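Local coordinates for protein dihydroorotase (Agrobacterium tumefaciens, PDB 2OGJ) that hydrolyses acetyl esters, deacetylating acetyl-(R)-mandelate in vitro, as a zinc-dependent member of the amidohydrolase superfamily, at residues L133-S137 and E148-D154. Sequence-based numbering, arbitrary orientation.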
loop_
_atom_site.group_PDB
_atom_site.type_symbol
_atom_site.label_atom_id
_atom_site.label_comp_id
_atom_site.label_asym_id
_atom_site.label_seq_id
_atom_site.Cartn_x
_atom_site.Cartn_y
_atom_site.Cartn_z
ATOM N N LEU A 133 7.583 -0.957 -26.365
ATOM C CA LEU A 133 6.739 -1.703 -25.447
ATOM C C LEU A 133 6.838 -1.040 -24.075
ATOM O O LEU A 133 7.924 -0.748 -23.577
ATOM C CB LEU A 133 7.193 -3.156 -25.355
ATOM C CG LEU A 133 6.245 -4.139 -24.648
ATOM C CD1 LEU A 133 4.936 -4.210 -25.410
ATOM C CD2 LEU A 133 6.908 -5.533 -24.549
ATOM N N ASN A 134 5.689 -0.785 -23.467
ATOM C CA ASN A 134 5.664 -0.167 -22.155
ATOM C C ASN A 134 6.172 -1.174 -21.126
ATOM O O ASN A 134 5.898 -2.365 -21.235
ATOM C CB ASN A 134 4.246 0.274 -21.803
ATOM C CG ASN A 134 4.221 1.308 -20.704
ATOM O OD1 ASN A 134 4.820 1.132 -19.650
ATOM N ND2 ASN A 134 3.520 2.398 -20.947
ATOM N N LEU A 135 6.929 -0.679 -20.146
ATOM C CA LEU A 135 7.492 -1.502 -19.079
ATOM C C LEU A 135 6.314 -2.047 -18.277
ATOM O O LEU A 135 6.359 -3.172 -17.767
ATOM C CB LEU A 135 8.392 -0.650 -18.176
ATOM C CG LEU A 135 9.529 -1.291 -17.384
ATOM C CD1 LEU A 135 9.652 -0.592 -16.065
ATOM C CD2 LEU A 135 9.269 -2.742 -17.155
ATOM N N GLY A 136 5.268 -1.233 -18.179
ATOM C CA GLY A 136 4.065 -1.629 -17.468
ATOM C C GLY A 136 3.205 -2.542 -18.334
ATOM O O GLY A 136 3.141 -2.364 -19.542
ATOM N N SER A 137 2.541 -3.519 -17.726
ATOM C CA SER A 137 1.722 -4.476 -18.457
ATOM C C SER A 137 0.466 -3.917 -19.138
ATOM O O SER A 137 0.210 -4.189 -20.310
ATOM C CB SER A 137 1.319 -5.619 -17.520
ATOM O OG SER A 137 2.431 -6.411 -17.166
ATOM N N GLU A 148 0.189 2.897 -15.110
ATOM C CA GLU A 148 0.635 1.572 -15.493
ATOM C C GLU A 148 1.859 1.048 -14.740
ATOM O O GLU A 148 2.176 -0.140 -14.827
ATOM C CB GLU A 148 0.872 1.504 -17.008
ATOM C CG GLU A 148 2.123 2.216 -17.537
ATOM C CD GLU A 148 1.937 3.706 -17.793
ATOM O OE1 GLU A 148 2.809 4.304 -18.461
ATOM O OE2 GLU A 148 0.936 4.295 -17.337
ATOM N N LEU A 149 2.543 1.927 -14.006
ATOM C CA LEU A 149 3.718 1.533 -13.216
ATOM C C LEU A 149 3.529 1.906 -11.759
ATOM O O LEU A 149 4.327 2.651 -11.199
ATOM C CB LEU A 149 4.993 2.203 -13.721
ATOM C CG LEU A 149 5.720 1.516 -14.870
ATOM C CD1 LEU A 149 6.949 2.324 -15.227
ATOM C CD2 LEU A 149 6.119 0.123 -14.462
ATOM N N ARG A 150 2.467 1.367 -11.163
ATOM C CA ARG A 150 2.116 1.615 -9.769
ATOM C C ARG A 150 2.970 0.827 -8.779
ATOM O O ARG A 150 3.050 1.202 -7.605
ATOM C CB ARG A 150 0.630 1.291 -9.543
ATOM C CG ARG A 150 -0.299 2.185 -10.346
ATOM C CD ARG A 150 -1.730 1.695 -10.329
ATOM N NE ARG A 150 -2.248 1.582 -8.975
ATOM C CZ ARG A 150 -3.533 1.394 -8.694
ATOM N NH1 ARG A 150 -4.420 1.302 -9.679
ATOM N NH2 ARG A 150 -3.932 1.304 -7.430
ATOM N N ASP A 151 3.595 -0.253 -9.250
ATOM C CA ASP A 151 4.447 -1.103 -8.422
ATOM C C ASP A 151 4.968 -2.284 -9.248
ATOM O O ASP A 151 4.683 -2.363 -10.433
ATOM C CB ASP A 151 3.676 -1.595 -7.194
ATOM C CG ASP A 151 2.326 -2.170 -7.542
ATOM O OD1 ASP A 151 2.267 -3.086 -8.389
ATOM O OD2 ASP A 151 1.322 -1.706 -6.963
ATOM N N ILE A 152 5.723 -3.200 -8.644
ATOM C CA ILE A 152 6.265 -4.319 -9.415
ATOM C C ILE A 152 5.290 -5.356 -9.912
ATOM O O ILE A 152 5.681 -6.217 -10.684
ATOM C CB ILE A 152 7.388 -5.108 -8.670
ATOM C CG1 ILE A 152 7.142 -5.064 -7.167
ATOM C CG2 ILE A 152 8.760 -4.616 -9.105
ATOM C CD1 ILE A 152 5.943 -5.808 -6.740
ATOM N N LYS A 153 4.041 -5.325 -9.463
ATOM C CA LYS A 153 3.107 -6.308 -9.986
ATOM C C LYS A 153 2.761 -5.868 -11.420
ATOM O O LYS A 153 2.312 -6.667 -12.244
ATOM C CB LYS A 153 1.846 -6.418 -9.108
ATOM C CG LYS A 153 2.141 -6.764 -7.639
ATOM C CD LYS A 153 0.985 -7.505 -6.917
ATOM C CE LYS A 153 -0.360 -6.744 -6.882
ATOM N NZ LYS A 153 -0.312 -5.480 -6.086
ATOM N N ASP A 154 3.005 -4.594 -11.714
ATOM C CA ASP A 154 2.747 -4.042 -13.037
ATOM C C ASP A 154 3.838 -4.438 -14.034
ATOM O O ASP A 154 3.650 -4.297 -15.238
ATOM C CB ASP A 154 2.676 -2.516 -12.981
ATOM C CG ASP A 154 1.461 -2.011 -12.247
ATOM O OD1 ASP A 154 0.336 -2.255 -12.734
ATOM O OD2 ASP A 154 1.628 -1.364 -11.189
HETATM O O HOH W 1 2.267 -7.940 -14.487
#
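Neither segment is regular helix or strand, and the nearest pair of CA atoms is G136 and E148, 5.1 Å apart. One main-chain hydrogen bond joins them, S137 N to D154 O at 2.8 Å with an N-H...O angle of 145°. G136 CA faces two carbonyl oxygens, E148 O at 3.6 Å and D154 O at 3.5 Å, with C-H...O angles of 132° and 139°. An ideal CB on G136 would fall 2.5 Å from E148 O, a clash, so this close approach depends on the missing side chain. Each segment contains an Asx turn: N134 OD1 accepts from G136 N at 2.8 Å, and D151 OD1 from K153 N at 3.1 Å.

Both segments belong to the loop linking strand 128-132 to helix 157-165, a beta-alpha connection of the TIM barrel that carries the binuclear zinc site. The contact borders that site: the E148 side chain is about 8 Å from a zinc ion, and that of N134 about 7 Å from the side chain of H79, a zinc ligand.

Among the side chains, N134 ND2 donates to E148 OE1 (3.2 Å, 161°) and also to G107 O, while E148 OE2 forms a salt bridge with R177. L135 CD1 meets L149 CD2 at 3.9 Å, an apolar contact. A water links the S137 hydroxyl to a backbone carbonyl, donating to S137 OG at 3.1 Å and K153 O at 2.6 Å; S137 OG is also hydrogen-bonded to E111. The 150-154 turn faces a second subunit: R150 forms a salt bridge with D151 of that neighbouring chain.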